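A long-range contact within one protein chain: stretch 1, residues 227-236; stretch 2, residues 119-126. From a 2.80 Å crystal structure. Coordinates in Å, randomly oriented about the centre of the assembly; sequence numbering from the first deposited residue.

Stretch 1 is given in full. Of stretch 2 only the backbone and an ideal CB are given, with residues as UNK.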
# COMPACT_ATOMS: atom_id res chain seq x y z
N ASN C 227 -7.93 13.30 -7.69
CA ASN C 227 -9.09 14.16 -7.95
C ASN C 227 -8.77 15.62 -7.92
O ASN C 227 -9.26 16.38 -8.75
CB ASN C 227 -10.20 13.91 -6.95
CG ASN C 227 -11.53 14.48 -7.40
OD1 ASN C 227 -12.11 14.02 -8.41
ND2 ASN C 227 -12.03 15.49 -6.68
N TRP C 228 -8.01 16.03 -6.90
CA TRP C 228 -7.48 17.39 -6.84
C TRP C 228 -6.63 17.78 -8.05
O TRP C 228 -6.64 18.93 -8.46
CB TRP C 228 -6.74 17.64 -5.53
CG TRP C 228 -7.63 18.16 -4.52
CD1 TRP C 228 -8.74 17.55 -4.03
CD2 TRP C 228 -7.55 19.43 -3.88
NE1 TRP C 228 -9.37 18.36 -3.11
CE2 TRP C 228 -8.66 19.53 -3.00
CE3 TRP C 228 -6.65 20.50 -3.94
CZ2 TRP C 228 -8.88 20.65 -2.19
CZ3 TRP C 228 -6.89 21.62 -3.14
CH2 TRP C 228 -7.99 21.68 -2.28
N THR C 229 -5.92 16.82 -8.65
CA THR C 229 -5.32 17.11 -9.94
C THR C 229 -6.37 17.47 -10.99
O THR C 229 -6.27 18.53 -11.63
CB THR C 229 -4.41 15.98 -10.44
OG1 THR C 229 -3.28 15.91 -9.58
CG2 THR C 229 -3.93 16.28 -11.83
N LYS C 230 -7.38 16.62 -11.16
CA LYS C 230 -8.48 16.91 -12.10
C LYS C 230 -9.06 18.31 -11.82
O LYS C 230 -9.45 19.03 -12.74
CB LYS C 230 -9.57 15.82 -12.03
CG LYS C 230 -9.17 14.49 -12.69
CD LYS C 230 -9.75 13.25 -11.97
CE LYS C 230 -11.07 12.77 -12.57
NZ LYS C 230 -10.92 11.55 -13.43
N LEU C 231 -9.04 18.69 -10.55
CA LEU C 231 -9.64 19.92 -10.08
C LEU C 231 -8.76 21.11 -10.47
O LEU C 231 -9.25 22.13 -10.95
CB LEU C 231 -9.74 19.84 -8.57
CG LEU C 231 -10.94 20.18 -7.69
CD1 LEU C 231 -12.28 19.90 -8.35
CD2 LEU C 231 -10.78 19.37 -6.42
N VAL C 232 -7.46 20.98 -10.23
CA VAL C 232 -6.50 22.02 -10.58
C VAL C 232 -6.56 22.36 -12.07
O VAL C 232 -6.39 23.50 -12.45
CB VAL C 232 -5.05 21.65 -10.17
CG1 VAL C 232 -4.03 22.30 -11.09
CG2 VAL C 232 -4.79 22.04 -8.72
N LYS C 233 -6.81 21.36 -12.92
CA LYS C 233 -6.99 21.62 -14.34
C LYS C 233 -8.28 22.35 -14.63
O LYS C 233 -8.29 23.25 -15.43
CB LYS C 233 -6.92 20.33 -15.15
CG LYS C 233 -5.56 20.08 -15.79
CD LYS C 233 -5.48 18.68 -16.41
CE LYS C 233 -4.16 17.98 -16.09
NZ LYS C 233 -4.36 16.67 -15.40
N ARG C 234 -9.37 21.96 -13.97
CA ARG C 234 -10.66 22.60 -14.25
C ARG C 234 -10.56 24.12 -14.11
O ARG C 234 -11.42 24.85 -14.59
CB ARG C 234 -11.80 22.03 -13.37
CG ARG C 234 -12.21 20.58 -13.67
CD ARG C 234 -13.68 20.31 -13.33
NE ARG C 234 -14.56 20.88 -14.36
CZ ARG C 234 -15.28 21.99 -14.20
NH1 ARG C 234 -15.27 22.63 -13.03
NH2 ARG C 234 -16.02 22.47 -15.21
N HIS C 235 -9.47 24.59 -13.50
CA HIS C 235 -9.33 26.02 -13.19
C HIS C 235 -7.93 26.59 -13.44
O HIS C 235 -7.20 26.93 -12.50
CB HIS C 235 -9.80 26.26 -11.78
CG HIS C 235 -11.04 25.52 -11.45
ND1 HIS C 235 -11.47 25.28 -10.16
CD2 HIS C 235 -11.95 24.92 -12.25
CE1 HIS C 235 -12.59 24.59 -10.19
NE2 HIS C 235 -12.91 24.35 -11.45
N SER C 236 -7.56 26.68 -14.73
CA SER C 236 -6.17 26.88 -15.14
C SER C 236 -6.03 27.19 -16.62
O SER C 236 -7.02 27.39 -17.35
CB SER C 236 -5.34 25.63 -14.81
OG SER C 236 -5.49 25.23 -13.47
N UNK C 119 -20.94 22.35 -5.51
CA UNK C 119 -19.92 23.35 -5.69
C UNK C 119 -18.58 22.80 -5.23
O UNK C 119 -18.50 22.22 -4.16
CB UNK C 119 -20.28 24.63 -4.93
N UNK C 120 -17.57 22.88 -6.10
CA UNK C 120 -16.18 22.46 -5.76
C UNK C 120 -15.26 23.67 -5.62
O UNK C 120 -15.30 24.58 -6.44
CB UNK C 120 -15.62 21.52 -6.83
N UNK C 121 -14.42 23.65 -4.57
CA UNK C 121 -13.37 24.66 -4.34
C UNK C 121 -12.40 24.75 -5.53
O UNK C 121 -12.23 23.77 -6.27
CB UNK C 121 -12.59 24.33 -3.06
N UNK C 122 -11.80 25.92 -5.72
CA UNK C 122 -10.88 26.14 -6.83
C UNK C 122 -9.48 25.76 -6.40
O UNK C 122 -8.91 26.36 -5.53
CB UNK C 122 -10.92 27.59 -7.31
N UNK C 123 -8.95 24.71 -7.01
CA UNK C 123 -7.69 24.12 -6.55
C UNK C 123 -6.51 24.75 -7.27
O UNK C 123 -6.60 25.02 -8.46
CB UNK C 123 -7.69 22.61 -6.77
N UNK C 124 -5.43 25.00 -6.54
CA UNK C 124 -4.22 25.62 -7.10
C UNK C 124 -3.03 24.67 -7.02
O UNK C 124 -3.03 23.74 -6.21
CB UNK C 124 -3.90 26.92 -6.37
N UNK C 125 -2.01 24.92 -7.85
CA UNK C 125 -0.82 24.07 -7.89
C UNK C 125 0.44 24.89 -7.65
O UNK C 125 0.77 25.77 -8.44
CB UNK C 125 -0.73 23.34 -9.23
N UNK C 126 1.15 24.58 -6.55
CA UNK C 126 2.50 25.11 -6.29
C UNK C 126 3.47 24.69 -7.38
O UNK C 126 3.31 23.62 -7.98
CB UNK C 126 3.01 24.64 -4.93

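Stretch 2 runs in an extended conformation, without regular helix or strand, alongside a helix in stretch 1 and the residues that follow it. The CA atoms of the two stretches come nearest at position 123, whose CA lies 4.7 Å from Val232 CA.

Position 119 is quickly passed. Nothing of stretch 1 lies within 5.5 Å of its ideal CB, so this contact sets no preference; the residue is Glu119, which makes no contact with the helix.

At position 120 the CA-to-CB bond points toward the helix, and the ideal CB is 4.0 Å from Leu231 CD1. Farther out lie the guanidinium of Arg234 and the ring of His235. A long side chain with an apolar stem and an acidic or polar end would suit: the positive charge of Arg234 favours Glu, with Gln as the neutral option. The residue is Glu120. Its OE1 approaches Arg234 NH1 at 3.5 Å near the guanidinium plane, forming a salt bridge whose hydrogen bond is weak, while Leu231 CD1 also lies 3.5 Å from OE1.

Position 121 points sideways, its ideal CB 5.3 Å from Trp228 CZ2. That gap asks for an apolar group of modest size, such as Val, Ile or Leu. Val121 fills it, with chi1 in the p well and CG1 3.9 Å from Trp228 CZ2.

Position 122 is also sideways, with the ideal CB beside the His235 ring. A flexible chain that can pass the ring and continue outward would fit, so Lys, Arg, Gln or Glu are all reasonable. In Lys122 the first methylenes pack beside that ring, and the end of the side chain leads away from the helix.

Position 123 points toward the helix and is tightly framed: its ideal CB is 3.5 Å from Val232 CG2, 3.7 Å from Trp228 CE3 and 3.9 Å from Leu231 CB. With three apolar neighbours so near, a small residue is expected, Ala first, with Gly or Ser possible. Ala123 packs its methyl against all three, and of the residues in stretch 2 it has the most surface covered by stretch 1.

At position 124 the CB points away, 5.5 Å from Val232 CG2, so stretch 1 restricts the side chain little. Lys124 touches the helix through its backbone, O lying 3.5 Å from Val232 CG2.

Position 125 turns toward the helix again, where Val232 CG1 offers an apolar surface. Ala, Val or Thr would serve; Ala125 sets its CB 3.9 Å from Val232 CG1.

Position 126 is beyond reach, leaving the choice open; Leu126 makes no contact here.

Stretch 2, residues 119-126: EEVKAKAL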
# COMPACT_ATOMS: atom_id res chain seq x y z
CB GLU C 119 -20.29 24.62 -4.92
CG GLU C 119 -21.59 25.28 -5.40
CD GLU C 119 -22.70 25.32 -4.33
OE1 GLU C 119 -22.45 25.86 -3.22
OE2 GLU C 119 -23.84 24.85 -4.61
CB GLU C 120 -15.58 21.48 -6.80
CG GLU C 120 -16.34 21.39 -8.13
CD GLU C 120 -15.44 21.16 -9.35
OE1 GLU C 120 -14.64 22.06 -9.67
OE2 GLU C 120 -15.58 20.12 -10.04
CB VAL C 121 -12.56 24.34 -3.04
CG1 VAL C 121 -11.47 23.32 -3.31
CG2 VAL C 121 -11.99 25.60 -2.43
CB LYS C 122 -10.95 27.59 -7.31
CG LYS C 122 -12.18 27.90 -8.18
CD LYS C 122 -12.16 29.33 -8.74
CE LYS C 122 -12.63 30.36 -7.72
NZ LYS C 122 -12.29 31.77 -8.11
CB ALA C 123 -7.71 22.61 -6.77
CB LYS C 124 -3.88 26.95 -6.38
CG LYS C 124 -4.99 27.99 -6.44
CD LYS C 124 -4.53 29.35 -5.93
CE LYS C 124 -4.29 29.35 -4.42
NZ LYS C 124 -4.17 30.73 -3.87
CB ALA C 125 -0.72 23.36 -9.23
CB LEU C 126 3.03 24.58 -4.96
CG LEU C 126 2.32 24.93 -3.66
CD1 LEU C 126 3.03 24.22 -2.54
CD2 LEU C 126 2.25 26.43 -3.39
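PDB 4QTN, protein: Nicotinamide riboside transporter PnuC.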